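Variant surface glycoprotein MITAT 1.1 (Trypanosoma brucei brucei, PDB 5LY9) forms, as a GPI-anchored dimer, the dense surface coat whose serial antigenic replacement lets the trypanosome evade the host immune response. Local coordinates at residues A89-S94 with R255-K260; T18-K23 with R159-Q164; P168-G173 with A230-M235. All blocks are in the same frame, centred on the assembly; numbering follows the deposited sequence.

Contact 1 of 3, residues A89-S94 with R255-K260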
ATOM      1  N   ALA A  89       5.051  -1.389   4.106  1.00 18.36           N
ATOM      2  CA  ALA A  89       5.507  -0.024   4.019  1.00 18.83           C
ATOM      3  C   ALA A  89       6.229   0.198   2.717  1.00 19.18           C
ATOM      4  O   ALA A  89       6.096   1.264   2.076  1.00 18.96           O
ATOM      5  CB  ALA A  89       6.398   0.358   5.199  1.00 18.83           C
ATOM      6  N   THR A  90       7.056  -0.761   2.317  1.00 19.17           N
ATOM      7  CA  THR A  90       7.864  -0.549   1.090  1.00 19.29           C
ATOM      8  C   THR A  90       6.959  -0.410  -0.148  1.00 19.83           C
ATOM      9  O   THR A  90       7.319   0.293  -1.102  1.00 20.00           O
ATOM     10  CB  THR A  90       8.888  -1.687   0.805  1.00 19.27           C
ATOM     11  OG1 THR A  90       8.168  -2.903   0.427  1.00 19.92           O
ATOM     12  CG2 THR A  90       9.808  -1.926   2.007  1.00 20.46           C
ATOM     13  N   GLN A  91       5.847  -1.111  -0.097  1.00 19.15           N
ATOM     14  CA  GLN A  91       4.934  -1.200  -1.266  1.00 20.32           C
ATOM     15  C   GLN A  91       4.046   0.037  -1.344  1.00 20.24           C
ATOM     16  O   GLN A  91       3.929   0.659  -2.404  1.00 19.58           O
ATOM     17  CB  GLN A  91       4.192  -2.491  -1.273  1.00 19.66           C
ATOM     18  CG  GLN A  91       5.086  -3.711  -1.411  1.00 20.55           C
ATOM     19  CD  GLN A  91       4.391  -5.041  -1.316  1.00 19.91           C
ATOM     20  OE1 GLN A  91       3.236  -5.146  -0.932  1.00 20.90           O
ATOM     21  NE2 GLN A  91       5.091  -6.071  -1.743  1.00 22.55           N
ATOM     22  N   ILE A  92       3.534   0.467  -0.183  1.00 20.52           N
ATOM     23  CA  ILE A  92       2.836   1.749  -0.092  1.00 20.22           C
ATOM     24  C   ILE A  92       3.786   2.910  -0.446  1.00 20.01           C
ATOM     25  O   ILE A  92       3.395   3.865  -1.198  1.00 19.13           O
ATOM     26  CB  ILE A  92       2.183   1.930   1.279  1.00 21.15           C
ATOM     27  CG1 ILE A  92       1.039   0.906   1.417  1.00 21.45           C
ATOM     28  CG2 ILE A  92       1.613   3.331   1.441  1.00 20.84           C
ATOM     29  CD1 ILE A  92       0.444   0.989   2.803  1.00 22.69           C
ATOM     30  N   ARG A  93       4.987   2.862   0.081  1.00 18.33           N
ATOM     31  CA  ARG A  93       5.962   3.909  -0.174  1.00 19.01           C
ATOM     32  C   ARG A  93       6.175   4.052  -1.701  1.00 19.23           C
ATOM     33  O   ARG A  93       6.167   5.167  -2.275  1.00 17.72           O
ATOM     34  CB  ARG A  93       7.289   3.628   0.498  1.00 18.54           C
ATOM     35  CG  ARG A  93       8.320   4.686   0.306  1.00 18.69           C
ATOM     36  CD  ARG A  93       9.701   4.174   0.602  1.00 19.10           C
ATOM     37  NE  ARG A  93      10.682   5.227   0.381  1.00 20.25           N
ATOM     38  CZ  ARG A  93      11.976   5.026   0.472  1.00 21.33           C
ATOM     39  NH1 ARG A  93      12.471   3.820   0.821  1.00 23.18           N
ATOM     40  NH2 ARG A  93      12.787   6.029   0.298  1.00 22.43           N
ATOM     41  N   SER A  94       6.382   2.931  -2.393  1.00 18.83           N
ATOM     42  CA  SER A  94       6.661   3.007  -3.820  1.00 19.08           C
ATOM     43  C   SER A  94       5.436   3.446  -4.626  1.00 19.26           C
ATOM     44  O   SER A  94       5.551   4.284  -5.551  1.00 18.72           O
ATOM     45  CB  SER A  94       7.167   1.658  -4.366  1.00 18.89           C
ATOM     46  OG  SER A  94       7.534   1.739  -5.736  1.00 19.19           O
ATOM     47  N   ARG A 255      13.661  -0.328  -3.407  1.00 23.50           N
ATOM     48  CA  ARG A 255      13.440  -0.995  -2.091  1.00 24.31           C
ATOM     49  C   ARG A 255      12.148  -1.768  -1.909  1.00 23.41           C
ATOM     50  O   ARG A 255      11.883  -2.268  -0.788  1.00 23.44           O
ATOM     51  CB  ARG A 255      13.654   0.011  -0.933  1.00 26.86           C
ATOM     52  CG  ARG A 255      15.113   0.386  -1.024  1.00 32.67           C
ATOM     53  CD  ARG A 255      15.612   1.398  -0.068  1.00 37.28           C
ATOM     54  NE  ARG A 255      17.040   1.644  -0.361  1.00 41.68           N
ATOM     55  CZ  ARG A 255      17.833   2.359   0.427  1.00 46.37           C
ATOM     56  NH1 ARG A 255      17.383   2.851   1.581  1.00 48.14           N
ATOM     57  NH2 ARG A 255      19.082   2.556   0.070  1.00 50.08           N
ATOM     58  N   GLU A 256      11.432  -2.019  -3.004  1.00 21.62           N
ATOM     59  CA  GLU A 256      10.159  -2.728  -2.926  1.00 22.70           C
ATOM     60  C   GLU A 256      10.399  -4.133  -2.395  1.00 23.08           C
ATOM     61  O   GLU A 256      11.268  -4.902  -2.905  1.00 22.35           O
ATOM     62  CB  GLU A 256       9.539  -2.875  -4.295  1.00 22.45           C
ATOM     63  CG  GLU A 256       9.070  -1.562  -4.854  1.00 22.62           C
ATOM     64  CD  GLU A 256       8.728  -1.578  -6.342  1.00 23.24           C
ATOM     65  OE1 GLU A 256       9.125  -2.507  -7.010  1.00 23.47           O
ATOM     66  OE2 GLU A 256       8.071  -0.598  -6.825  1.00 22.65           O
ATOM     67  N   ALA A 257       9.556  -4.535  -1.425  1.00 22.23           N
ATOM     68  CA  ALA A 257       9.477  -5.967  -1.004  1.00 23.55           C
ATOM     69  C   ALA A 257       8.858  -6.784  -2.141  1.00 23.71           C
ATOM     70  O   ALA A 257       7.896  -6.349  -2.756  1.00 24.81           O
ATOM     71  CB  ALA A 257       8.609  -6.116   0.244  1.00 23.89           C
ATOM     72  N   LYS A 258       9.367  -7.985  -2.328  1.00 22.03           N
ATOM     73  CA  LYS A 258       8.926  -8.900  -3.335  1.00 22.53           C
ATOM     74  C   LYS A 258       8.523 -10.209  -2.719  1.00 22.14           C
ATOM     75  O   LYS A 258       9.115 -10.680  -1.724  1.00 22.39           O
ATOM     76  CB  LYS A 258      10.044  -9.195  -4.305  1.00 23.76           C
ATOM     77  CG  LYS A 258      10.847  -8.015  -4.914  1.00 24.31           C
ATOM     78  CD  LYS A 258      10.087  -7.291  -5.961  1.00 24.77           C
ATOM     79  CE  LYS A 258      10.861  -6.056  -6.393  1.00 25.92           C
ATOM     80  NZ  LYS A 258      10.134  -5.359  -7.503  1.00 27.45           N
ATOM     81  N   ALA A 259       7.546 -10.839  -3.330  1.00 21.76           N
ATOM     82  CA  ALA A 259       7.073 -12.118  -2.894  1.00 22.00           C
ATOM     83  C   ALA A 259       8.153 -13.184  -2.901  1.00 22.92           C
ATOM     84  O   ALA A 259       8.179 -14.083  -2.023  1.00 24.22           O
ATOM     85  CB  ALA A 259       5.891 -12.537  -3.767  1.00 22.04           C
ATOM     86  N   LYS A 260       9.084 -13.081  -3.829  1.00 23.16           N
ATOM     87  CA  LYS A 260      10.228 -13.965  -3.867  1.00 25.34           C
ATOM     88  C   LYS A 260      11.294 -13.752  -2.804  1.00 25.35           C
ATOM     89  O   LYS A 260      12.220 -14.547  -2.750  1.00 25.11           O
ATOM     90  CB  LYS A 260      10.902 -13.902  -5.256  1.00 28.14           C
ATOM     91  CG  LYS A 260      11.697 -12.673  -5.475  1.00 32.35           C
ATOM     92  CD  LYS A 260      12.185 -12.487  -6.926  1.00 38.38           C
ATOM     93  CE  LYS A 260      12.617 -11.046  -7.046  1.00 42.23           C
ATOM     94  NZ  LYS A 260      13.783 -10.863  -6.153  1.00 48.81           N
TER
HETATM   95  O   HOH W   1      14.998   3.415   2.141  1.00 42.31           O
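Direct hydrogen bonds carry most of this contact, in which three side chains of helix 62-114 grip the extended chain that follows helix 244-254. Thr90 places OG1 in the crowded position between its backbone N and carbonyl carbon (chi1 69°), where it accepts the N-H of Ala257 at 2.8 Å from Ala257 N to Thr90 OG1; the same hydroxyl is hydrogen-bonded to Gly87 O, one turn back in its own helix. Gln91 takes the carbonyl of the same residue with an extended chain: its NE2 donates to Ala257 O over 3.0 Å, staying in the plane of its own amide but arriving above the plane of the carbonyl. Tyr83 OH binds Gln91 OE1, which is consistent with the amide being this way round, NE2 toward Ala257 O. N-H and C=O of the one residue Ala257 are thus both taken by consecutive helix side chains, and its methyl lies against Thr90, CB to OG1 3.2 Å.

Charged groups make the rest of the contact. Ser94 OG, anti to its backbone N, donates to the anti lone pair of Glu256 OE2 at 2.6 Å. The other oxygen, Glu256 OE1, is met nearly along its C-O axis by Lys258 NZ in a 3.1 Å salt bridge, and Arg159 joins it there; two cations would be expected to keep this buried carboxylate ionised. Arg93 and Arg255 run alongside each other, and a water accepts from NH1 of both, while Arg93 also forms salt bridges with Glu248 and Glu251.

The contact ties the chain leaving helix 244-254 to long helix 62-114 in the helical bundle of this A-type VSG N-terminal domain. Helix 24-55 touches Gln91, Ser94 and Glu256, and Leu29, Met28 and Thr152 of the second subunit meet Ala89, Ile92 and Arg93.

Contact 2 of 3, residues T18-K23 with R159-Q164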
ATOM      1  N   THR A  18       5.795   8.981 -17.445  1.00 19.38           N
ATOM      2  CA  THR A  18       4.487   9.007 -16.832  1.00 19.79           C
ATOM      3  C   THR A  18       3.666   7.738 -17.164  1.00 18.86           C
ATOM      4  O   THR A  18       2.972   7.204 -16.298  1.00 19.67           O
ATOM      5  CB  THR A  18       3.726  10.358 -17.065  1.00 20.52           C
ATOM      6  OG1 THR A  18       2.581  10.362 -16.211  1.00 23.24           O
ATOM      7  CG2 THR A  18       3.272  10.425 -18.432  1.00 22.64           C
ATOM      8  N   THR A  19       3.783   7.241 -18.409  1.00 19.19           N
ATOM      9  CA  THR A  19       3.178   5.965 -18.795  1.00 19.07           C
ATOM     10  C   THR A  19       3.678   4.799 -17.916  1.00 19.11           C
ATOM     11  O   THR A  19       2.885   4.020 -17.421  1.00 20.35           O
ATOM     12  CB  THR A  19       3.438   5.707 -20.298  1.00 19.22           C
ATOM     13  OG1 THR A  19       2.915   6.833 -21.064  1.00 19.31           O
ATOM     14  CG2 THR A  19       2.807   4.431 -20.714  1.00 18.91           C
ATOM     15  N   GLU A  20       4.958   4.725 -17.707  1.00 19.12           N
ATOM     16  CA  GLU A  20       5.511   3.658 -16.879  1.00 19.79           C
ATOM     17  C   GLU A  20       5.012   3.774 -15.430  1.00 20.45           C
ATOM     18  O   GLU A  20       4.537   2.785 -14.832  1.00 19.61           O
ATOM     19  CB  GLU A  20       7.038   3.632 -16.908  1.00 20.63           C
ATOM     20  CG  GLU A  20       7.647   2.558 -15.990  1.00 21.06           C
ATOM     21  CD  GLU A  20       9.044   2.145 -16.394  1.00 21.67           C
ATOM     22  OE1 GLU A  20       9.227   1.668 -17.584  1.00 22.91           O
ATOM     23  OE2 GLU A  20       9.950   2.401 -15.552  1.00 22.51           O
ATOM     24  N   LEU A  21       5.102   4.986 -14.887  1.00 19.45           N
ATOM     25  CA  LEU A  21       4.721   5.255 -13.513  1.00 20.23           C
ATOM     26  C   LEU A  21       3.264   4.939 -13.241  1.00 19.81           C
ATOM     27  O   LEU A  21       2.893   4.583 -12.142  1.00 19.72           O
ATOM     28  CB  LEU A  21       5.123   6.637 -13.037  1.00 20.56           C
ATOM     29  CG  LEU A  21       6.593   7.068 -13.029  1.00 20.35           C
ATOM     30  CD1 LEU A  21       6.637   8.542 -12.605  1.00 23.06           C
ATOM     31  CD2 LEU A  21       7.377   6.193 -12.067  1.00 21.33           C
ATOM     32  N   SER A  22       2.430   5.035 -14.252  1.00 20.50           N
ATOM     33  CA  SER A  22       0.999   4.825 -14.140  1.00 20.60           C
ATOM     34  C   SER A  22       0.673   3.415 -13.632  1.00 19.84           C
ATOM     35  O   SER A  22      -0.350   3.263 -12.993  1.00 18.92           O
ATOM     36  CB  SER A  22       0.307   5.097 -15.505  1.00 22.29           C
ATOM     37  OG  SER A  22       0.551   4.016 -16.334  1.00 25.16           O
ATOM     38  N   LYS A  23       1.561   2.434 -13.812  1.00 19.70           N
ATOM     39  CA  LYS A  23       1.297   1.062 -13.393  1.00 20.03           C
ATOM     40  C   LYS A  23       1.939   0.661 -12.101  1.00 19.37           C
ATOM     41  O   LYS A  23       1.688  -0.442 -11.633  1.00 19.96           O
ATOM     42  CB  LYS A  23       1.689   0.038 -14.469  1.00 21.62           C
ATOM     43  CG  LYS A  23       0.825   0.090 -15.712  1.00 25.12           C
ATOM     44  CD  LYS A  23       1.025  -1.145 -16.615  1.00 27.74           C
ATOM     45  CE  LYS A  23      -0.088  -1.219 -17.655  1.00 31.09           C
ATOM     46  NZ  LYS A  23       0.221  -2.442 -18.477  1.00 33.29           N
ATOM     47  N   ARG A 159       9.954  -1.514 -16.863  1.00 25.36           N
ATOM     48  CA  ARG A 159      11.116  -1.225 -16.076  1.00 24.65           C
ATOM     49  C   ARG A 159      12.206  -0.591 -16.887  1.00 24.48           C
ATOM     50  O   ARG A 159      13.398  -0.660 -16.521  1.00 22.74           O
ATOM     51  CB  ARG A 159      11.617  -2.583 -15.525  1.00 27.34           C
ATOM     52  CG  ARG A 159      10.634  -3.141 -14.516  1.00 29.19           C
ATOM     53  CD  ARG A 159      10.984  -2.666 -13.138  1.00 30.63           C
ATOM     54  NE  ARG A 159      10.055  -3.145 -12.111  1.00 28.52           N
ATOM     55  CZ  ARG A 159      10.219  -2.908 -10.811  1.00 27.43           C
ATOM     56  NH1 ARG A 159      11.243  -2.216 -10.340  1.00 26.58           N
ATOM     57  NH2 ARG A 159       9.317  -3.375  -9.978  1.00 27.09           N
ATOM     58  N   THR A 160      11.811   0.143 -17.940  1.00 22.39           N
ATOM     59  CA  THR A 160      12.794   0.793 -18.769  1.00 22.56           C
ATOM     60  C   THR A 160      12.991   2.224 -18.465  1.00 22.47           C
ATOM     61  O   THR A 160      14.065   2.794 -18.817  1.00 22.66           O
ATOM     62  CB  THR A 160      12.380   0.665 -20.277  1.00 23.19           C
ATOM     63  OG1 THR A 160      10.976   0.859 -20.456  1.00 22.99           O
ATOM     64  CG2 THR A 160      12.745  -0.765 -20.741  1.00 25.25           C
ATOM     65  N   GLU A 161      11.958   2.876 -17.887  1.00 20.23           N
ATOM     66  CA  GLU A 161      12.046   4.319 -17.722  1.00 19.91           C
ATOM     67  C   GLU A 161      12.616   4.717 -16.356  1.00 20.89           C
ATOM     68  O   GLU A 161      13.251   5.784 -16.231  1.00 20.21           O
ATOM     69  CB  GLU A 161      10.729   5.020 -17.985  1.00 20.98           C
ATOM     70  CG  GLU A 161      10.031   4.557 -19.274  1.00 21.50           C
ATOM     71  CD  GLU A 161      10.963   4.607 -20.484  1.00 21.37           C
ATOM     72  OE1 GLU A 161      11.714   5.597 -20.663  1.00 21.06           O
ATOM     73  OE2 GLU A 161      10.974   3.570 -21.216  1.00 22.96           O
ATOM     74  N   LEU A 162      12.438   3.846 -15.364  1.00 20.51           N
ATOM     75  CA  LEU A 162      12.975   4.092 -14.021  1.00 20.84           C
ATOM     76  C   LEU A 162      13.594   2.794 -13.583  1.00 20.17           C
ATOM     77  O   LEU A 162      12.886   1.821 -13.282  1.00 20.45           O
ATOM     78  CB  LEU A 162      11.860   4.541 -13.056  1.00 20.40           C
ATOM     79  CG  LEU A 162      12.263   4.614 -11.571  1.00 21.12           C
ATOM     80  CD1 LEU A 162      13.582   5.387 -11.453  1.00 21.11           C
ATOM     81  CD2 LEU A 162      11.145   5.198 -10.680  1.00 21.67           C
ATOM     82  N   THR A 163      14.907   2.753 -13.700  1.00 21.47           N
ATOM     83  CA  THR A 163      15.659   1.503 -13.513  1.00 22.52           C
ATOM     84  C   THR A 163      16.366   1.546 -12.188  1.00 23.10           C
ATOM     85  O   THR A 163      16.228   2.521 -11.451  1.00 23.06           O
ATOM     86  CB  THR A 163      16.703   1.339 -14.607  1.00 23.20           C
ATOM     87  OG1 THR A 163      17.685   2.345 -14.407  1.00 23.19           O
ATOM     88  CG2 THR A 163      16.105   1.533 -16.009  1.00 23.49           C
ATOM     89  N   GLN A 164      17.141   0.502 -11.868  1.00 24.53           N
ATOM     90  CA  GLN A 164      17.981   0.516 -10.678  1.00 25.72           C
ATOM     91  C   GLN A 164      18.929   1.692 -10.628  1.00 25.70           C
ATOM     92  O   GLN A 164      19.201   2.188  -9.566  1.00 25.93           O
ATOM     93  CB  GLN A 164      18.809  -0.760 -10.517  1.00 29.99           C
ATOM     94  CG  GLN A 164      17.899  -1.922 -10.144  1.00 36.59           C
ATOM     95  CD  GLN A 164      18.696  -3.170  -9.655  1.00 44.53           C
ATOM     96  OE1 GLN A 164      19.866  -3.075  -9.253  1.00 49.89           O
ATOM     97  NE2 GLN A 164      18.057  -4.313  -9.700  1.00 47.96           N
TER
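A carboxylate held by successive backbone N-H groups of a loop defines this contact: Glu20 of helix 8-21 reaches into the loop of residues 159-164. Its CG stands anti to the backbone N (chi1 177°) and the chain runs on extended, carrying the carboxylate to the row of N-H groups. Glu20 OE1 accepts from Thr160 N at 3.0 Å on its syn lone pair. Glu161 N binds the same oxygen, 3.0 Å from Glu20 OE1, but from above the carboxylate plane. Leu162 N likewise comes from above that plane to Glu20 OE2, at 2.9 Å. Thr158 OG1 adds to OE1 and Arg253 forms a salt bridge with OE2, so a buried acid is surrounded by donors, which probably favours its charged form.

Glu161 turns its own carboxylate aside through a bend at chi2 (-51°), and Thr160 OG1 donates to Glu161 OE2 over 2.8 Å, although Glu161 OE2 still lies 4.5 Å from Glu20 OE1; Glu161 OE1 is hydrogen-bonded to Asn169. Next to the polar cluster, Leu21 CD2 meets Leu162 CD2 at 4.1 Å.

Helix 62-114 lies behind Leu21 with Ala98 and Leu101, while Lys16 and Leu17 of helix 8-21 touch Glu161.

Contact 3 of 3, residues P168-G173 with A230-M235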
ATOM      1  N   PRO A 168      17.005   6.632 -17.292  1.00 21.46           N
ATOM      2  CA  PRO A 168      18.058   6.665 -18.360  1.00 22.98           C
ATOM      3  C   PRO A 168      17.680   7.441 -19.604  1.00 22.87           C
ATOM      4  O   PRO A 168      18.579   7.926 -20.306  1.00 23.52           O
ATOM      5  CB  PRO A 168      18.233   5.187 -18.731  1.00 22.74           C
ATOM      6  CG  PRO A 168      16.978   4.552 -18.270  1.00 22.46           C
ATOM      7  CD  PRO A 168      16.602   5.252 -17.001  1.00 20.81           C
ATOM      8  N   ASN A 169      16.384   7.587 -19.866  1.00 22.25           N
ATOM      9  CA  ASN A 169      15.946   8.259 -21.096  1.00 22.11           C
ATOM     10  C   ASN A 169      15.705   9.747 -20.949  1.00 22.42           C
ATOM     11  O   ASN A 169      15.525  10.444 -21.973  1.00 21.66           O
ATOM     12  CB  ASN A 169      14.765   7.519 -21.704  1.00 22.69           C
ATOM     13  CG  ASN A 169      15.135   6.124 -22.111  1.00 24.10           C
ATOM     14  OD1 ASN A 169      16.209   5.908 -22.669  1.00 26.15           O
ATOM     15  ND2 ASN A 169      14.247   5.168 -21.880  1.00 25.21           N
ATOM     16  N   LEU A 170      15.657  10.271 -19.711  1.00 22.51           N
ATOM     17  CA  LEU A 170      15.554  11.701 -19.518  1.00 22.38           C
ATOM     18  C   LEU A 170      16.787  12.399 -19.934  1.00 22.99           C
ATOM     19  O   LEU A 170      17.923  12.026 -19.565  1.00 23.11           O
ATOM     20  CB  LEU A 170      15.255  12.066 -18.047  1.00 24.42           C
ATOM     21  CG  LEU A 170      13.929  11.548 -17.480  1.00 27.86           C
ATOM     22  CD1 LEU A 170      13.590  12.263 -16.184  1.00 27.91           C
ATOM     23  CD2 LEU A 170      12.720  11.467 -18.336  1.00 29.16           C
ATOM     24  N   GLN A 171      16.597  13.441 -20.731  1.00 23.64           N
ATOM     25  CA  GLN A 171      17.698  14.227 -21.239  1.00 24.64           C
ATOM     26  C   GLN A 171      18.214  15.163 -20.204  1.00 24.74           C
ATOM     27  O   GLN A 171      17.517  15.460 -19.200  1.00 22.12           O
ATOM     28  CB  GLN A 171      17.215  15.064 -22.429  1.00 26.43           C
ATOM     29  CG  GLN A 171      16.619  14.223 -23.535  1.00 27.40           C
ATOM     30  CD  GLN A 171      17.604  13.169 -23.986  1.00 28.94           C
ATOM     31  OE1 GLN A 171      17.506  11.985 -23.598  1.00 33.80           O
ATOM     32  NE2 GLN A 171      18.631  13.610 -24.619  1.00 29.56           N
ATOM     33  N   HIS A 172      19.450  15.621 -20.425  1.00 24.07           N
ATOM     34  CA  HIS A 172      20.072  16.572 -19.499  1.00 26.39           C
ATOM     35  C   HIS A 172      20.891  17.577 -20.319  1.00 26.50           C
ATOM     36  O   HIS A 172      21.434  17.203 -21.356  1.00 25.94           O
ATOM     37  CB  HIS A 172      20.946  15.894 -18.395  1.00 26.15           C
ATOM     38  CG  HIS A 172      22.074  15.076 -18.919  1.00 27.87           C
ATOM     39  ND1 HIS A 172      23.339  15.595 -19.096  1.00 30.66           N
ATOM     40  CD2 HIS A 172      22.136  13.777 -19.308  1.00 29.21           C
ATOM     41  CE1 HIS A 172      24.129  14.648 -19.582  1.00 31.27           C
ATOM     42  NE2 HIS A 172      23.408  13.557 -19.775  1.00 31.29           N
ATOM     43  N   GLY A 173      20.920  18.808 -19.848  1.00 26.24           N
ATOM     44  CA  GLY A 173      21.717  19.835 -20.447  1.00 27.20           C
ATOM     45  C   GLY A 173      20.905  21.102 -20.553  1.00 26.47           C
ATOM     46  O   GLY A 173      20.016  21.381 -19.748  1.00 25.04           O
ATOM     47  N   ALA A 230      18.120  18.629 -15.584  1.00 23.79           N
ATOM     48  CA  ALA A 230      19.073  18.075 -14.695  1.00 23.43           C
ATOM     49  C   ALA A 230      19.402  16.667 -15.161  1.00 24.29           C
ATOM     50  O   ALA A 230      18.642  16.054 -15.831  1.00 23.40           O
ATOM     51  CB  ALA A 230      18.498  18.023 -13.274  1.00 24.30           C
ATOM     52  N   ASN A 231      20.554  16.157 -14.715  1.00 24.95           N
ATOM     53  CA  ASN A 231      20.915  14.789 -15.026  1.00 25.25           C
ATOM     54  C   ASN A 231      20.337  13.812 -14.009  1.00 24.35           C
ATOM     55  O   ASN A 231      20.803  13.735 -12.858  1.00 23.15           O
ATOM     56  CB  ASN A 231      22.415  14.709 -15.121  1.00 27.29           C
ATOM     57  CG  ASN A 231      22.883  13.379 -15.627  1.00 29.88           C
ATOM     58  OD1 ASN A 231      22.167  12.374 -15.562  1.00 29.36           O
ATOM     59  ND2 ASN A 231      24.154  13.345 -16.070  1.00 31.67           N
ATOM     60  N   MET A 232      19.343  13.063 -14.477  1.00 23.40           N
ATOM     61  CA  MET A 232      18.574  12.123 -13.661  1.00 24.05           C
ATOM     62  C   MET A 232      18.978  10.680 -14.011  1.00 24.29           C
ATOM     63  O   MET A 232      18.387   9.759 -13.490  1.00 23.35           O
ATOM     64  CB  MET A 232      17.071  12.272 -13.903  1.00 22.65           C
ATOM     65  CG  MET A 232      16.566  13.693 -13.816  1.00 23.51           C
ATOM     66  SD  MET A 232      17.045  14.599 -12.314  1.00 26.40           S
ATOM     67  CE  MET A 232      15.998  13.788 -11.185  1.00 22.64           C
ATOM     68  N   GLN A 233      19.941  10.495 -14.919  1.00 24.77           N
ATOM     69  CA  GLN A 233      20.300   9.180 -15.415  1.00 24.64           C
ATOM     70  C   GLN A 233      21.026   8.407 -14.315  1.00 25.28           C
ATOM     71  O   GLN A 233      20.771   7.274 -14.173  1.00 26.76           O
ATOM     72  CB  GLN A 233      21.100   9.280 -16.728  1.00 25.41           C
ATOM     73  CG  GLN A 233      20.306  10.014 -17.809  1.00 25.00           C
ATOM     74  CD  GLN A 233      21.073  10.169 -19.103  1.00 27.42           C
ATOM     75  OE1 GLN A 233      22.234   9.812 -19.182  1.00 31.13           O
ATOM     76  NE2 GLN A 233      20.476  10.788 -20.069  1.00 26.38           N
ATOM     77  N   ALA A 234      21.924   9.032 -13.589  1.00 27.53           N
ATOM     78  CA  ALA A 234      22.751   8.381 -12.553  1.00 29.87           C
ATOM     79  C   ALA A 234      22.249   8.950 -11.235  1.00 29.45           C
ATOM     80  O   ALA A 234      22.749   9.977 -10.757  1.00 29.77           O
ATOM     81  CB  ALA A 234      24.217   8.785 -12.763  1.00 31.69           C
ATOM     82  N   MET A 235      21.198   8.384 -10.716  1.00 27.50           N
ATOM     83  CA  MET A 235      20.629   8.913  -9.461  1.00 26.67           C
ATOM     84  C   MET A 235      21.563   8.626  -8.262  1.00 27.68           C
ATOM     85  O   MET A 235      22.269   7.623  -8.237  1.00 29.69           O
ATOM     86  CB  MET A 235      19.279   8.275  -9.249  1.00 26.14           C
ATOM     87  CG  MET A 235      18.213   8.744 -10.246  1.00 23.77           C
ATOM     88  SD  MET A 235      17.841  10.504 -10.107  1.00 23.76           S
ATOM     89  CE  MET A 235      17.106  10.591  -8.463  1.00 24.21           C
TER
HETATM   90  O   HOH W   2      18.549  13.415 -17.194  1.00 23.35           O
HETATM   91  O   HOH W   3      24.212  11.140 -20.709  1.00 45.85           O
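Two loop segments flanking an edge of the four-stranded antiparallel sheet meet here: residues 168-173 lead into strand 173-174, and residues 230-235 leave its neighbour, strand 228-229. An Asx turn shapes the second segment, Asn231 OD1 accepting from Gln233 N at 3.0 Å nearly along the C=O axis.

That turn also presents the Asn231 amide to His172. With His172 CG in the crowded position between backbone N and carbonyl carbon (chi1 59°), the two side chains run side by side and the imidazole and amide are stacked face to face, their planes 7° apart. Asn231 ND2 sits over the ring centre, 3.7 Å from His172 CE1. Gln233 arrives at right angles to the ring: its NE2 is at the ring edge, near the plane, 3.5 Å from His172 CD2. The same NE2, at the end of an extended chain, donates a nearly straight bond to Leu170 O at 2.9 Å. Gln233 OE1 accepts a hydrogen bond from a water that also binds His172 NE2 at 2.7 Å from its oxygen, so one amide spans a backbone carbonyl and, through water, the imidazole.

A second water lies between the backbones. It accepts from Met232 N and lies within hydrogen-bonding distance of Leu170 O and Ala230 O. Leu170 CD1 against Met232 CG, at 4.1 Å, supplies the apolar part, and both side chains rest on Trp246 of helix 244-254 and on Tyr217.

The arrangement continues the antiparallel pairing of strands 173-174 and 228-229, where Gly173 and Leu229 are hydrogen-bonded, into the loops beyond, with an Asx turn, side chains and waters in place of strand hydrogen bonds.

The three contacts follow one another along the elongated N-terminal domain of the coat protein. Contacts 1 and 2 lie 15 Å apart between centres and interlock in sequence, their segments alternating; Arg159 of contact 2 joins them through a salt bridge from its NH2 to Glu256 OE1 at 3.1 Å. Contact 3 is 14 Å from contact 2, centre to centre, and the two meet through a probable hydrogen bond from Asn169 ND2 to Glu161 OE1 (2.8 Å) and through the Pro168 ring. Contact 2 touches both of the others, whereas contacts 1 and 3 come no closer than about 10 Å between nearest atoms. A GlcNAc of the attached glycan lies about 14 Å from the Gln91 side chain of contact 1.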